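Local coordinates for flagellar basal body protein (Helicobacter pylori, PDB 5NPY) that probably polymerises as a flagellar hook protein into the hook that joins the motor to the filament, at residues V98-N110 against K168-P180. Residues are numbered along the deposited sequence; the frame is centred on the assembly and turned at random.
Sequences VIGPNKNGEMTIN and KLHGNTLSPLQIP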
loop_
_atom_site.group_PDB
_atom_site.type_symbol
_atom_site.label_atom_id
_atom_site.label_comp_id
_atom_site.label_asym_id
_atom_site.label_seq_id
_atom_site.Cartn_x
_atom_site.Cartn_y
_atom_site.Cartn_z
ATOM N N VAL A 98 -30.352 28.564 -4.003
ATOM C CA VAL A 98 -30.243 29.529 -2.913
ATOM C C VAL A 98 -29.150 30.519 -3.247
ATOM O O VAL A 98 -28.049 30.118 -3.644
ATOM C CB VAL A 98 -29.918 28.861 -1.574
ATOM C CG1 VAL A 98 -30.319 29.795 -0.464
ATOM C CG2 VAL A 98 -30.573 27.497 -1.484
ATOM N N ILE A 99 -29.445 31.805 -3.072
ATOM C CA ILE A 99 -28.505 32.883 -3.359
ATOM C C ILE A 99 -28.674 33.999 -2.336
ATOM O O ILE A 99 -29.657 34.058 -1.597
ATOM C CB ILE A 99 -28.681 33.459 -4.773
ATOM C CG1 ILE A 99 -30.004 34.202 -4.856
ATOM C CG2 ILE A 99 -28.596 32.360 -5.833
ATOM C CD1 ILE A 99 -30.217 34.791 -6.197
ATOM N N GLY A 100 -27.706 34.908 -2.326
ATOM C CA GLY A 100 -27.679 35.989 -1.372
ATOM C C GLY A 100 -26.701 37.070 -1.783
ATOM O O GLY A 100 -25.814 36.852 -2.614
ATOM N N PRO A 101 -26.844 38.261 -1.194
ATOM C CA PRO A 101 -26.049 39.421 -1.626
ATOM C C PRO A 101 -24.669 39.578 -0.996
ATOM O O PRO A 101 -23.942 40.500 -1.398
ATOM C CB PRO A 101 -26.947 40.597 -1.212
ATOM C CG PRO A 101 -27.619 40.107 0.025
ATOM C CD PRO A 101 -27.875 38.633 -0.207
ATOM N N ASN A 102 -24.279 38.722 -0.048
ATOM C CA ASN A 102 -23.086 38.938 0.764
ATOM C C ASN A 102 -22.134 37.766 0.571
ATOM O O ASN A 102 -22.457 36.630 0.933
ATOM C CB ASN A 102 -23.473 39.123 2.240
ATOM C CG ASN A 102 -22.278 39.115 3.197
ATOM O OD1 ASN A 102 -21.164 38.731 2.854
ATOM N ND2 ASN A 102 -22.524 39.560 4.426
ATOM N N LYS A 103 -20.961 38.049 0.003
ATOM C CA LYS A 103 -19.854 37.100 -0.030
ATOM C C LYS A 103 -19.149 37.114 1.313
ATOM O O LYS A 103 -18.645 38.163 1.725
ATOM C CB LYS A 103 -18.880 37.461 -1.149
ATOM C CG LYS A 103 -17.441 37.073 -0.913
ATOM C CD LYS A 103 -16.525 38.171 -1.432
ATOM C CE LYS A 103 -16.868 39.493 -0.759
ATOM N NZ LYS A 103 -16.193 40.672 -1.363
ATOM N N ASN A 104 -19.089 35.935 1.947
ATOM C CA ASN A 104 -18.718 35.627 3.332
ATOM C C ASN A 104 -19.982 35.396 4.155
ATOM O O ASN A 104 -19.940 35.371 5.389
ATOM C CB ASN A 104 -17.734 36.640 3.970
ATOM C CG ASN A 104 -18.367 37.997 4.359
ATOM O OD1 ASN A 104 -19.464 38.079 4.916
ATOM N ND2 ASN A 104 -17.647 39.074 4.050
ATOM N N GLY A 105 -21.124 35.223 3.476
ATOM C CA GLY A 105 -22.366 34.932 4.160
ATOM C C GLY A 105 -22.575 33.461 4.484
ATOM O O GLY A 105 -21.837 32.593 4.032
ATOM N N GLU A 106 -23.584 33.137 5.270
ATOM C CA GLU A 106 -23.923 31.764 5.624
ATOM C C GLU A 106 -25.378 31.521 6.065
ATOM O O GLU A 106 -25.997 32.357 6.623
ATOM C CB GLU A 106 -22.945 31.204 6.656
ATOM C CG GLU A 106 -23.148 31.695 8.073
ATOM C CD GLU A 106 -22.190 31.075 9.064
ATOM O OE1 GLU A 106 -20.980 31.120 8.837
ATOM O OE2 GLU A 106 -22.659 30.551 10.072
ATOM N N MET A 107 -25.901 30.337 5.835
ATOM C CA MET A 107 -27.261 30.015 6.224
ATOM C C MET A 107 -27.256 28.596 6.753
ATOM O O MET A 107 -26.685 27.715 6.151
ATOM C CB MET A 107 -28.205 30.145 5.022
ATOM C CG MET A 107 -29.693 30.003 5.311
ATOM S SD MET A 107 -30.802 30.011 3.873
ATOM C CE MET A 107 -29.657 29.839 2.556
ATOM N N THR A 108 -27.890 28.386 7.884
ATOM C CA THR A 108 -27.928 27.102 8.496
ATOM C C THR A 108 -29.346 26.656 8.502
ATOM O O THR A 108 -30.201 27.405 8.855
ATOM C CB THR A 108 -27.432 27.177 9.930
ATOM O OG1 THR A 108 -26.084 27.609 9.946
ATOM C CG2 THR A 108 -27.499 25.857 10.582
ATOM N N ILE A 109 -29.593 25.428 8.106
ATOM C CA ILE A 109 -30.933 24.918 8.045
ATOM C C ILE A 109 -31.131 23.790 9.016
ATOM O O ILE A 109 -30.528 22.771 8.888
ATOM C CB ILE A 109 -31.252 24.353 6.656
ATOM C CG1 ILE A 109 -30.658 25.182 5.540
ATOM C CG2 ILE A 109 -32.730 24.224 6.466
ATOM C CD1 ILE A 109 -31.318 26.501 5.335
ATOM N N ASN A 110 -32.032 23.960 9.957
ATOM C CA ASN A 110 -32.294 22.930 10.926
ATOM C C ASN A 110 -33.676 22.366 10.729
ATOM O O ASN A 110 -34.444 22.888 9.977
ATOM C CB ASN A 110 -32.147 23.500 12.313
ATOM C CG ASN A 110 -30.733 23.884 12.622
ATOM O OD1 ASN A 110 -30.391 25.036 12.655
ATOM N ND2 ASN A 110 -29.910 22.901 12.853
ATOM N N LYS A 168 -19.341 15.709 5.512
ATOM C CA LYS A 168 -19.592 17.150 5.440
ATOM C C LYS A 168 -20.520 17.506 4.284
ATOM O O LYS A 168 -21.201 18.534 4.346
ATOM C CB LYS A 168 -18.276 17.933 5.329
ATOM C CG LYS A 168 -17.291 17.619 6.450
ATOM C CD LYS A 168 -16.160 18.643 6.558
ATOM C CE LYS A 168 -15.131 18.222 7.624
ATOM N NZ LYS A 168 -15.259 18.975 8.917
ATOM N N LEU A 169 -20.588 16.653 3.255
ATOM C CA LEU A 169 -21.419 16.888 2.083
ATOM C C LEU A 169 -22.909 16.720 2.358
ATOM O O LEU A 169 -23.708 16.986 1.456
ATOM C CB LEU A 169 -21.008 15.944 0.947
ATOM C CG LEU A 169 -20.091 16.379 -0.200
ATOM C CD1 LEU A 169 -20.040 15.254 -1.239
ATOM C CD2 LEU A 169 -20.563 17.675 -0.849
ATOM N N HIS A 170 -23.307 16.254 3.548
ATOM C CA HIS A 170 -24.713 16.260 3.943
ATOM C C HIS A 170 -24.990 17.257 5.063
ATOM O O HIS A 170 -26.070 17.215 5.668
ATOM C CB HIS A 170 -25.198 14.852 4.332
ATOM C CG HIS A 170 -24.481 14.235 5.499
ATOM N ND1 HIS A 170 -24.311 14.878 6.708
ATOM C CD2 HIS A 170 -23.929 13.007 5.652
ATOM C CE1 HIS A 170 -23.669 14.084 7.546
ATOM N NE2 HIS A 170 -23.423 12.944 6.929
ATOM N N GLY A 171 -24.049 18.168 5.329
ATOM C CA GLY A 171 -24.197 19.194 6.347
ATOM C C GLY A 171 -25.320 20.179 6.090
ATOM O O GLY A 171 -26.020 20.086 5.078
ATOM N N ASN A 172 -25.497 21.143 6.993
ATOM C CA ASN A 172 -26.676 22.000 6.970
ATOM C C ASN A 172 -26.347 23.488 6.942
ATOM O O ASN A 172 -27.249 24.307 7.137
ATOM C CB ASN A 172 -27.572 21.713 8.180
ATOM C CG ASN A 172 -27.020 22.310 9.468
ATOM O OD1 ASN A 172 -25.810 22.529 9.612
ATOM N ND2 ASN A 172 -27.911 22.577 10.418
ATOM N N THR A 173 -25.094 23.867 6.728
ATOM C CA THR A 173 -24.707 25.273 6.685
ATOM C C THR A 173 -24.224 25.618 5.283
ATOM O O THR A 173 -23.218 25.071 4.817
ATOM C CB THR A 173 -23.631 25.580 7.722
ATOM O OG1 THR A 173 -24.199 25.465 9.034
ATOM C CG2 THR A 173 -23.075 26.984 7.519
ATOM N N LEU A 174 -24.935 26.532 4.626
ATOM C CA LEU A 174 -24.668 26.920 3.248
ATOM C C LEU A 174 -23.969 28.269 3.210
ATOM O O LEU A 174 -24.272 29.154 4.015
ATOM C CB LEU A 174 -25.973 26.988 2.451
ATOM C CG LEU A 174 -26.878 25.770 2.638
ATOM C CD1 LEU A 174 -28.198 25.938 1.870
ATOM C CD2 LEU A 174 -26.150 24.477 2.229
ATOM N N SER A 175 -23.050 28.431 2.262
ATOM C CA SER A 175 -22.312 29.677 2.112
ATOM C C SER A 175 -22.002 29.870 0.634
ATOM O O SER A 175 -22.268 28.981 -0.185
ATOM C CB SER A 175 -21.031 29.667 2.966
ATOM O OG SER A 175 -20.016 28.855 2.405
ATOM N N PRO A 176 -21.467 31.036 0.250
ATOM C CA PRO A 176 -21.099 31.239 -1.154
ATOM C C PRO A 176 -20.003 30.286 -1.594
ATOM O O PRO A 176 -19.031 30.054 -0.871
ATOM C CB PRO A 176 -20.615 32.690 -1.182
ATOM C CG PRO A 176 -21.366 33.333 -0.103
ATOM C CD PRO A 176 -21.406 32.308 0.992
ATOM N N LEU A 177 -20.170 29.732 -2.794
ATOM C CA LEU A 177 -19.186 28.829 -3.378
ATOM C C LEU A 177 -18.141 29.618 -4.155
ATOM O O LEU A 177 -18.474 30.536 -4.911
ATOM C CB LEU A 177 -19.869 27.815 -4.296
ATOM C CG LEU A 177 -20.974 27.041 -3.582
ATOM C CD1 LEU A 177 -21.481 25.893 -4.454
ATOM C CD2 LEU A 177 -20.499 26.535 -2.207
ATOM N N GLN A 178 -16.874 29.255 -3.969
ATOM C CA GLN A 178 -15.758 29.933 -4.631
ATOM C C GLN A 178 -14.863 28.883 -5.285
ATOM O O GLN A 178 -14.054 28.228 -4.617
ATOM C CB GLN A 178 -14.971 30.790 -3.650
ATOM C CG GLN A 178 -13.882 31.611 -4.322
ATOM C CD GLN A 178 -12.892 32.210 -3.340
ATOM O OE1 GLN A 178 -12.831 31.814 -2.171
ATOM N NE2 GLN A 178 -12.106 33.172 -3.813
ATOM N N ILE A 179 -15.007 28.728 -6.593
ATOM C CA ILE A 179 -14.179 27.801 -7.351
ATOM C C ILE A 179 -13.438 28.603 -8.410
ATOM O O ILE A 179 -13.964 28.798 -9.516
ATOM C CB ILE A 179 -15.026 26.686 -7.979
ATOM C CG1 ILE A 179 -15.833 25.961 -6.900
ATOM C CG2 ILE A 179 -14.154 25.714 -8.758
ATOM C CD1 ILE A 179 -16.828 24.975 -7.449
ATOM N N PRO A 180 -12.236 29.098 -8.119
ATOM C CA PRO A 180 -11.483 29.866 -9.121
ATOM C C PRO A 180 -11.134 29.014 -10.336
ATOM O O PRO A 180 -11.327 27.794 -10.365
ATOM C CB PRO A 180 -10.222 30.313 -8.370
ATOM C CG PRO A 180 -10.563 30.157 -6.903
ATOM C CD PRO A 180 -11.541 29.033 -6.820
#
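Met107 and Leu174 form the hydrogen-bonded pair at the heart of an antiparallel ladder between strands 107-109 and 173-176, whose short axes run 156° apart and approach to 4.5 Å. Met107 N donates to Leu174 O at 2.7 Å, and Leu174 N returns a bond to Met107 O at 2.6 Å. Two residues on, Ile109 N bonds Asn172 O at 2.8 Å, which extends the pairing to the residue before strand 173-176. Between these rungs Thr108 and Thr173 make a non-hydrogen-bonded pair. In both threonines OG1 lies beside the backbone N (chi1 near -65°), which brings the two hydroxyls together at 3.0 Å in a hydrogen bond that either could donate. CG of Asn172 sits between its backbone N and carbonyl carbon (chi1 76°), which turns the amide toward strand 107-109, and ND2 bonds Ile109 O at 3.0 Å from well above the carbonyl plane. The other face is apolar: CD1 of Leu174 meets Met107 CE at 4.2 Å, with Val98 CG2 and Ile109 CG1 a little farther off. Beyond the ladder, the ring of Pro176 packs against the 102-105 type II turn, its CD 3.1 Å from Gly105 O. Strand 143-148 pairs with both 97-100 and 173-176, and Leu508 touches Val98 and Ile109. Within the D1 region, backbone bonds thus set the register, hydroxyls and amide tie one face, and buried apolar groups pack the other.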